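Local coordinates for CG8862 (Drosophila melanogaster, PDB 3ISM), which is endonuclease G, a magnesium-dependent mitochondrial nuclease that probably cleaves both DNA and RNA, captured here in complex with its inhibitor EndoGI, at residues E141-V144 against R145-K149; D135-N138 against T139-A142; S17-G20 against Q21-Y25. One frame throughout, in Å; residues are numbered along the deposited sequence. Where two conformers were deposited one is given.

Interaction 1 (E141-V144 against R145-K149); sequences EAHV and RRLTK
Arg145, Arg146 and Leu147 send their backbone N-H groups back to the carbonyls of Glu141, Ala142 and His143, the i to i+4 pattern of an alpha-helix whose hydrogen bonds become less straight toward its C-terminal end, from an N-H...O angle of 163° at Arg145 to 136° at Leu147. Most of this lies on the second half of helix 136-146, consistent with the helix of the beta-beta-alpha metal motif of His-Me finger nucleases, and it carries Glu141 of the magnesium site. One turn on from His143, Leu147 places CG over one face of the imidazole in a CH-pi contact, 4.2 Å from the ring centroid, while Leu147 CD1 comes to 3.8 Å from His143 NE2. That nitrogen is hydrogen-bonded to Glu206; together with the water on ND1 this probably fixes the ring's rotation. The Arg145 chain doubles back over the helix, CG beside its own backbone N (chi1 -67°), and a bend at chi3 lays the guanidinium face-on over Glu141 O, which sits 3.9 Å from its plane, beneath its centre. Its polar ends point to other partners: NH1 to Asn107, and NH2, in a salt bridge, to Glu335 of the inhibitor chain CG4930. Arg146 sets a guanidinium face across Ala142 O, offset toward the rim. At the edge of that group, in its plane, a water accepts from Arg146 NH1 at 2.9 Å and also bonds His143 ND1.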
loop_
_atom_site.group_PDB
_atom_site.type_symbol
_atom_site.label_atom_id
_atom_site.label_comp_id
_atom_site.label_asym_id
_atom_site.label_seq_id
_atom_site.Cartn_x
_atom_site.Cartn_y
_atom_site.Cartn_z
ATOM N N GLU B 141 -24.335 5.659 3.231
ATOM C CA GLU B 141 -24.482 6.788 2.313
ATOM C C GLU B 141 -25.791 7.557 2.545
ATOM O O GLU B 141 -25.782 8.785 2.684
ATOM C CB GLU B 141 -24.368 6.314 0.859
ATOM C CG GLU B 141 -22.964 5.871 0.480
ATOM C CD GLU B 141 -22.914 5.147 -0.856
ATOM O OE1 GLU B 141 -23.895 4.431 -1.200
ATOM O OE2 GLU B 141 -21.878 5.278 -1.545
ATOM N N ALA B 142 -26.905 6.838 2.625
ATOM C CA ALA B 142 -28.211 7.458 2.899
ATOM C C ALA B 142 -28.269 8.193 4.248
ATOM O O ALA B 142 -28.907 9.236 4.358
ATOM C CB ALA B 142 -29.323 6.415 2.809
ATOM N N HIS B 143 -27.588 7.648 5.258
ATOM C CA HIS B 143 -27.504 8.264 6.591
ATOM C C HIS B 143 -26.752 9.597 6.561
ATOM O O HIS B 143 -27.169 10.565 7.184
ATOM C CB HIS B 143 -26.801 7.299 7.561
ATOM C CG HIS B 143 -26.275 7.954 8.804
ATOM N ND1 HIS B 143 -27.066 8.200 9.906
ATOM C CD2 HIS B 143 -25.032 8.388 9.128
ATOM C CE1 HIS B 143 -26.340 8.776 10.847
ATOM N NE2 HIS B 143 -25.103 8.904 10.399
ATOM N N VAL B 144 -25.627 9.618 5.854
ATOM C CA VAL B 144 -24.817 10.831 5.683
ATOM C C VAL B 144 -25.610 11.935 4.964
ATOM O O VAL B 144 -25.529 13.105 5.344
ATOM C CB VAL B 144 -23.476 10.524 4.955
ATOM C CG1 VAL B 144 -22.663 11.787 4.747
ATOM C CG2 VAL B 144 -22.640 9.480 5.753
ATOM N N ARG B 145 -26.401 11.564 3.957
ATOM C CA ARG B 145 -27.316 12.528 3.310
ATOM C C ARG B 145 -28.407 13.041 4.257
ATOM O O ARG B 145 -28.753 14.230 4.231
ATOM C CB ARG B 145 -27.950 11.947 2.043
ATOM C CG ARG B 145 -26.945 11.711 0.898
ATOM C CD ARG B 145 -27.655 11.321 -0.419
ATOM N NE ARG B 145 -28.076 9.921 -0.432
ATOM C CZ ARG B 145 -27.369 8.921 -0.961
ATOM N NH1 ARG B 145 -26.185 9.150 -1.550
ATOM N NH2 ARG B 145 -27.855 7.681 -0.907
ATOM N N ARG B 146 -28.948 12.156 5.091
ATOM C CA ARG B 146 -29.997 12.539 6.056
ATOM C C ARG B 146 -29.437 13.423 7.178
ATOM O O ARG B 146 -30.180 14.183 7.802
ATOM C CB ARG B 146 -30.642 11.287 6.639
ATOM C CG ARG B 146 -31.896 11.495 7.459
ATOM C CD ARG B 146 -32.465 10.145 7.908
ATOM N NE ARG B 146 -32.744 9.249 6.779
ATOM C CZ ARG B 146 -32.031 8.157 6.480
ATOM N NH1 ARG B 146 -30.991 7.809 7.232
ATOM N NH2 ARG B 146 -32.361 7.410 5.427
ATOM N N LEU B 147 -28.132 13.330 7.427
ATOM C CA LEU B 147 -27.465 14.222 8.393
ATOM C C LEU B 147 -27.607 15.704 8.047
ATOM O O LEU B 147 -27.524 16.546 8.930
ATOM C CB LEU B 147 -25.977 13.868 8.552
ATOM C CG LEU B 147 -25.615 12.626 9.388
ATOM C CD1 LEU B 147 -24.100 12.435 9.450
ATOM C CD2 LEU B 147 -26.210 12.704 10.787
ATOM N N THR B 148 -27.833 16.016 6.768
ATOM C CA THR B 148 -28.064 17.401 6.353
ATOM C C THR B 148 -29.330 17.998 6.963
ATOM O O THR B 148 -29.462 19.216 7.021
ATOM C CB THR B 148 -28.105 17.583 4.815
ATOM O OG1 THR B 148 -29.111 16.732 4.247
ATOM C CG2 THR B 148 -26.754 17.269 4.192
ATOM N N LYS B 149 -30.252 17.146 7.419
ATOM C CA LYS B 149 -31.447 17.612 8.134
ATOM C C LYS B 149 -31.149 17.969 9.592
ATOM O O LYS B 149 -31.999 18.546 10.272
ATOM C CB LYS B 149 -32.577 16.575 8.074
ATOM C CG LYS B 149 -33.233 16.465 6.710
ATOM C CD LYS B 149 -34.458 15.567 6.741
ATOM C CE LYS B 149 -34.981 15.308 5.319
ATOM N NZ LYS B 149 -35.748 16.469 4.734
HETATM O O HOH W 1 -29.852 8.907 9.645
#

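Interaction 2 (D135-N138 against T139-A142); sequences DAWN and TLEA
The indole of Trp137 has Glu141 CG over one face, while Leu140 CD2 approaches obliquely, 3.7 Å from Trp137 CZ3; the ring of Phe132 also meets it. The Glu141 carboxylate, turned 51° from the indole, lies above the same side of the ring as CG, near its pyrrole part, with OE2 3.6 Å from Trp137 CD1. Trp137 NE1 gives a weak hydrogen bond to a water at 2.9 Å. With Trp137 CG anti to the backbone N, the ring stands out from the helix and leans toward Leu140 and Glu141. On the other side of Glu141, the Asn138 amide stands 80° from the carboxylate, and Glu141 OE1 comes to 3.3 Å from Asn138 CA. This first part of helix 136-146 thus flanks the carboxylate of a magnesium-site residue, whose side chain lies about 4 Å from the bound magnesium ion. Glu141 N to Trp137 O, 3.0 Å and nearly straight at 174°, ties the two through the backbone. Asn138 ND2 makes a weak hydrogen bond to Glu335 of the inhibitor chain CG4930. Around the helix, Ala136, Trp137 and Leu140 pack on Met210 of strand 203-211, while Trp137, Leu140 and Glu141 rest against Lys192 of strand 189-197.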
loop_
_atom_site.group_PDB
_atom_site.type_symbol
_atom_site.label_atom_id
_atom_site.label_comp_id
_atom_site.label_asym_id
_atom_site.label_seq_id
_atom_site.Cartn_x
_atom_site.Cartn_y
_atom_site.Cartn_z
ATOM N N ASP B 135 -26.515 -2.474 -0.499
ATOM C CA ASP B 135 -27.291 -2.560 0.734
ATOM C C ASP B 135 -26.628 -1.769 1.878
ATOM O O ASP B 135 -26.708 -0.533 1.903
ATOM C CB ASP B 135 -27.521 -4.032 1.089
ATOM C CG ASP B 135 -28.393 -4.747 0.064
ATOM O OD1 ASP B 135 -29.634 -4.592 0.113
ATOM O OD2 ASP B 135 -27.844 -5.471 -0.793
ATOM N N ALA B 136 -25.968 -2.475 2.792
ATOM C CA ALA B 136 -25.309 -1.873 3.955
ATOM C C ALA B 136 -24.504 -0.579 3.672
ATOM O O ALA B 136 -24.646 0.415 4.384
ATOM C CB ALA B 136 -24.421 -2.913 4.652
ATOM N N TRP B 137 -23.667 -0.590 2.646
ATOM C CA TRP B 137 -22.885 0.613 2.314
ATOM C C TRP B 137 -23.790 1.759 1.839
ATOM O O TRP B 137 -23.574 2.917 2.198
ATOM C CB TRP B 137 -21.798 0.289 1.281
ATOM C CG TRP B 137 -20.847 1.424 0.993
ATOM C CD1 TRP B 137 -20.751 2.139 -0.166
ATOM C CD2 TRP B 137 -19.847 1.958 1.875
ATOM N NE1 TRP B 137 -19.769 3.090 -0.059
ATOM C CE2 TRP B 137 -19.195 2.997 1.182
ATOM C CE3 TRP B 137 -19.438 1.654 3.178
ATOM C CZ2 TRP B 137 -18.150 3.738 1.749
ATOM C CZ3 TRP B 137 -18.394 2.395 3.744
ATOM C CH2 TRP B 137 -17.773 3.426 3.030
ATOM N N ASN B 138 -24.801 1.437 1.034
ATOM C CA ASN B 138 -25.809 2.434 0.652
ATOM C C ASN B 138 -26.521 3.016 1.879
ATOM O O ASN B 138 -26.799 4.216 1.929
ATOM C CB ASN B 138 -26.828 1.856 -0.339
ATOM C CG ASN B 138 -27.975 2.821 -0.630
ATOM O OD1 ASN B 138 -29.141 2.476 -0.467
ATOM N ND2 ASN B 138 -27.647 4.028 -1.064
ATOM N N THR B 139 -26.799 2.166 2.869
ATOM C CA THR B 139 -27.458 2.611 4.107
ATOM C C THR B 139 -26.638 3.712 4.801
ATOM O O THR B 139 -27.200 4.719 5.261
ATOM C CB THR B 139 -27.706 1.421 5.063
ATOM O OG1 THR B 139 -28.435 0.406 4.361
ATOM C CG2 THR B 139 -28.509 1.856 6.310
ATOM N N LEU B 140 -25.314 3.528 4.831
ATOM C CA LEU B 140 -24.414 4.531 5.389
ATOM C C LEU B 140 -24.444 5.810 4.552
ATOM O O LEU B 140 -24.573 6.913 5.101
ATOM C CB LEU B 140 -22.982 3.993 5.496
ATOM C CG LEU B 140 -21.916 4.966 6.036
ATOM C CD1 LEU B 140 -22.340 5.592 7.385
ATOM C CD2 LEU B 140 -20.534 4.294 6.143
ATOM N N GLU B 141 -24.335 5.659 3.231
ATOM C CA GLU B 141 -24.482 6.788 2.313
ATOM C C GLU B 141 -25.791 7.557 2.545
ATOM O O GLU B 141 -25.782 8.785 2.684
ATOM C CB GLU B 141 -24.368 6.314 0.859
ATOM C CG GLU B 141 -22.964 5.871 0.480
ATOM C CD GLU B 141 -22.914 5.147 -0.856
ATOM O OE1 GLU B 141 -23.895 4.431 -1.200
ATOM O OE2 GLU B 141 -21.878 5.278 -1.545
ATOM N N ALA B 142 -26.905 6.838 2.625
ATOM C CA ALA B 142 -28.211 7.458 2.899
ATOM C C ALA B 142 -28.269 8.193 4.248
ATOM O O ALA B 142 -28.907 9.236 4.358
ATOM C CB ALA B 142 -29.323 6.415 2.809
HETATM O O HOH W 2 -19.719 5.976 -0.652
#

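Interaction 3 (S17-G20 against Q21-Y25); sequences SRIG and QIMKY
The short N-terminal helix 16-22, which packs on the edge region of the large mixed sheet, is held along one side by Arg18, Gln21 and Ile22, a set of i to i+3 and i to i+4 side-chain contacts. Arg18 NH1 donates to Gln21 OE1 at 3.1 Å with an N-H...O angle of 155°. The bond lies in the carbonyl plane, on a lone pair of the amide oxygen, and OE1 sits at the edge of the guanidinium, close to its plane; the two flat groups themselves are turned 56° apart. Ile22 meets the same guanidinium from another direction, CG1 lying over its centre, 3.6 Å above the plane. A bend at chi2 (83°) swings the Arg18 chain along the helix and brings it across Ile22, so that Arg18 CG also comes to 3.9 Å from Ile22 CD1. Beyond the helix, the guanidinium forms a salt bridge with Asp38 through NE and a hydrogen bond to His56 through NH1. A leucine in place of Arg18 would probably leave Asp38 without its charge mate and take away the donor that NH1 offers to Gln21 OE1 and His56. Behind this edge the backbone bond from Ile22 N to Arg18 O closes at 2.8 Å. Helical phi/psi angles are first lost at Met23, whose side chain lies against Trp52 and Phe54 of strand 49-57. Met23 still donates its N-H to Ile19 O at 2.8 Å, while its CG rests 4.2 Å from Ile19 CG2.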
loop_
_atom_site.group_PDB
_atom_site.type_symbol
_atom_site.label_atom_id
_atom_site.label_comp_id
_atom_site.label_asym_id
_atom_site.label_seq_id
_atom_site.Cartn_x
_atom_site.Cartn_y
_atom_site.Cartn_z
ATOM N N SER B 17 -12.901 28.557 -5.573
ATOM C CA SER B 17 -13.741 28.829 -4.406
ATOM C C SER B 17 -14.394 27.558 -3.852
ATOM O O SER B 17 -14.502 27.393 -2.639
ATOM C CB SER B 17 -14.808 29.888 -4.724
ATOM O OG SER B 17 -15.819 29.386 -5.585
ATOM N N ARG B 18 -14.818 26.663 -4.748
ATOM C CA ARG B 18 -15.492 25.418 -4.355
ATOM C C ARG B 18 -14.537 24.371 -3.780
ATOM O O ARG B 18 -14.858 23.718 -2.784
ATOM C CB ARG B 18 -16.299 24.833 -5.520
ATOM C CG ARG B 18 -17.086 23.567 -5.185
ATOM C CD ARG B 18 -18.434 23.867 -4.532
ATOM N NE ARG B 18 -19.016 22.655 -3.965
ATOM C CZ ARG B 18 -19.248 22.455 -2.668
ATOM N NH1 ARG B 18 -18.980 23.410 -1.775
ATOM N NH2 ARG B 18 -19.771 21.299 -2.265
ATOM N N ILE B 19 -13.368 24.208 -4.396
ATOM C CA ILE B 19 -12.351 23.323 -3.835
ATOM C C ILE B 19 -12.014 23.750 -2.400
ATOM O O ILE B 19 -11.991 22.920 -1.492
ATOM C CB ILE B 19 -11.064 23.273 -4.688
ATOM C CG1 ILE B 19 -11.389 22.967 -6.145
ATOM C CG2 ILE B 19 -10.097 22.211 -4.161
ATOM C CD1 ILE B 19 -10.272 23.389 -7.118
ATOM N N GLY B 20 -11.778 25.048 -2.209
ATOM C CA GLY B 20 -11.520 25.610 -0.889
ATOM C C GLY B 20 -12.687 25.472 0.075
ATOM O O GLY B 20 -12.484 25.361 1.282
ATOM N N GLN B 21 -13.911 25.494 -0.449
ATOM C CA GLN B 21 -15.096 25.173 0.353
ATOM C C GLN B 21 -15.110 23.699 0.784
ATOM O O GLN B 21 -15.255 23.391 1.976
ATOM C CB GLN B 21 -16.374 25.513 -0.406
ATOM C CG GLN B 21 -16.753 26.993 -0.379
ATOM C CD GLN B 21 -17.800 27.333 -1.422
ATOM O OE1 GLN B 21 -18.365 26.441 -2.064
ATOM N NE2 GLN B 21 -18.059 28.625 -1.607
ATOM N N ILE B 22 -14.949 22.796 -0.182
ATOM C CA ILE B 22 -14.942 21.359 0.095
ATOM C C ILE B 22 -13.814 21.005 1.071
ATOM O O ILE B 22 -14.054 20.301 2.058
ATOM C CB ILE B 22 -14.850 20.506 -1.208
ATOM C CG1 ILE B 22 -16.139 20.639 -2.021
ATOM C CG2 ILE B 22 -14.591 19.037 -0.895
ATOM C CD1 ILE B 22 -15.972 20.288 -3.496
ATOM N N MET B 23 -12.615 21.543 0.822
ATOM C CA MET B 23 -11.423 21.227 1.619
ATOM C C MET B 23 -11.172 22.216 2.753
ATOM O O MET B 23 -10.026 22.454 3.134
ATOM C CB MET B 23 -10.174 21.150 0.730
ATOM C CG MET B 23 -10.301 20.222 -0.480
ATOM S SD MET B 23 -10.846 18.534 -0.091
ATOM C CE MET B 23 -9.495 17.938 0.921
ATOM N N LYS B 24 -12.249 22.780 3.283
ATOM C CA LYS B 24 -12.229 23.700 4.422
ATOM C C LYS B 24 -11.362 23.244 5.611
ATOM O O LYS B 24 -10.635 24.042 6.211
ATOM C CB LYS B 24 -13.666 23.897 4.905
ATOM C CG LYS B 24 -13.817 24.789 6.122
ATOM C CD LYS B 24 -15.281 25.066 6.383
ATOM C CE LYS B 24 -15.488 25.804 7.666
ATOM N NZ LYS B 24 -16.912 26.230 7.775
ATOM N N TYR B 25 -11.463 21.965 5.950
ATOM C CA TYR B 25 -10.811 21.441 7.146
ATOM C C TYR B 25 -9.470 20.751 6.882
ATOM O O TYR B 25 -8.915 20.106 7.768
ATOM C CB TYR B 25 -11.775 20.527 7.906
ATOM C CG TYR B 25 -12.938 21.295 8.511
ATOM C CD1 TYR B 25 -14.249 21.065 8.092
ATOM C CD2 TYR B 25 -12.720 22.277 9.476
ATOM C CE1 TYR B 25 -15.316 21.782 8.632
ATOM C CE2 TYR B 25 -13.789 22.993 10.042
ATOM C CZ TYR B 25 -15.082 22.735 9.609
ATOM O OH TYR B 25 -16.133 23.432 10.148
#

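Along the chain the order is interaction 3, interaction 2, interaction 1. The last two are successive, overlapping parts of one stretch built on helix 136-146, their centres 10 Å apart, touching where Arg145 NH2 lies 3.7 Å from Asn138 ND2. They share Ala142 and Glu141 of the magnesium site, and both meet the inhibitor chain CG4930, so one helix serves both the metal and the inhibitor interface. Interaction 3, on helix 16-22, is separate: its centre is about 20 Å from that of interaction 1 and 25 Å from that of interaction 2, with no touch. Both helices pack on the large mixed sheet, helix 16-22 near strands 40-44 and 49-57, helix 136-146 on strands including 189-197.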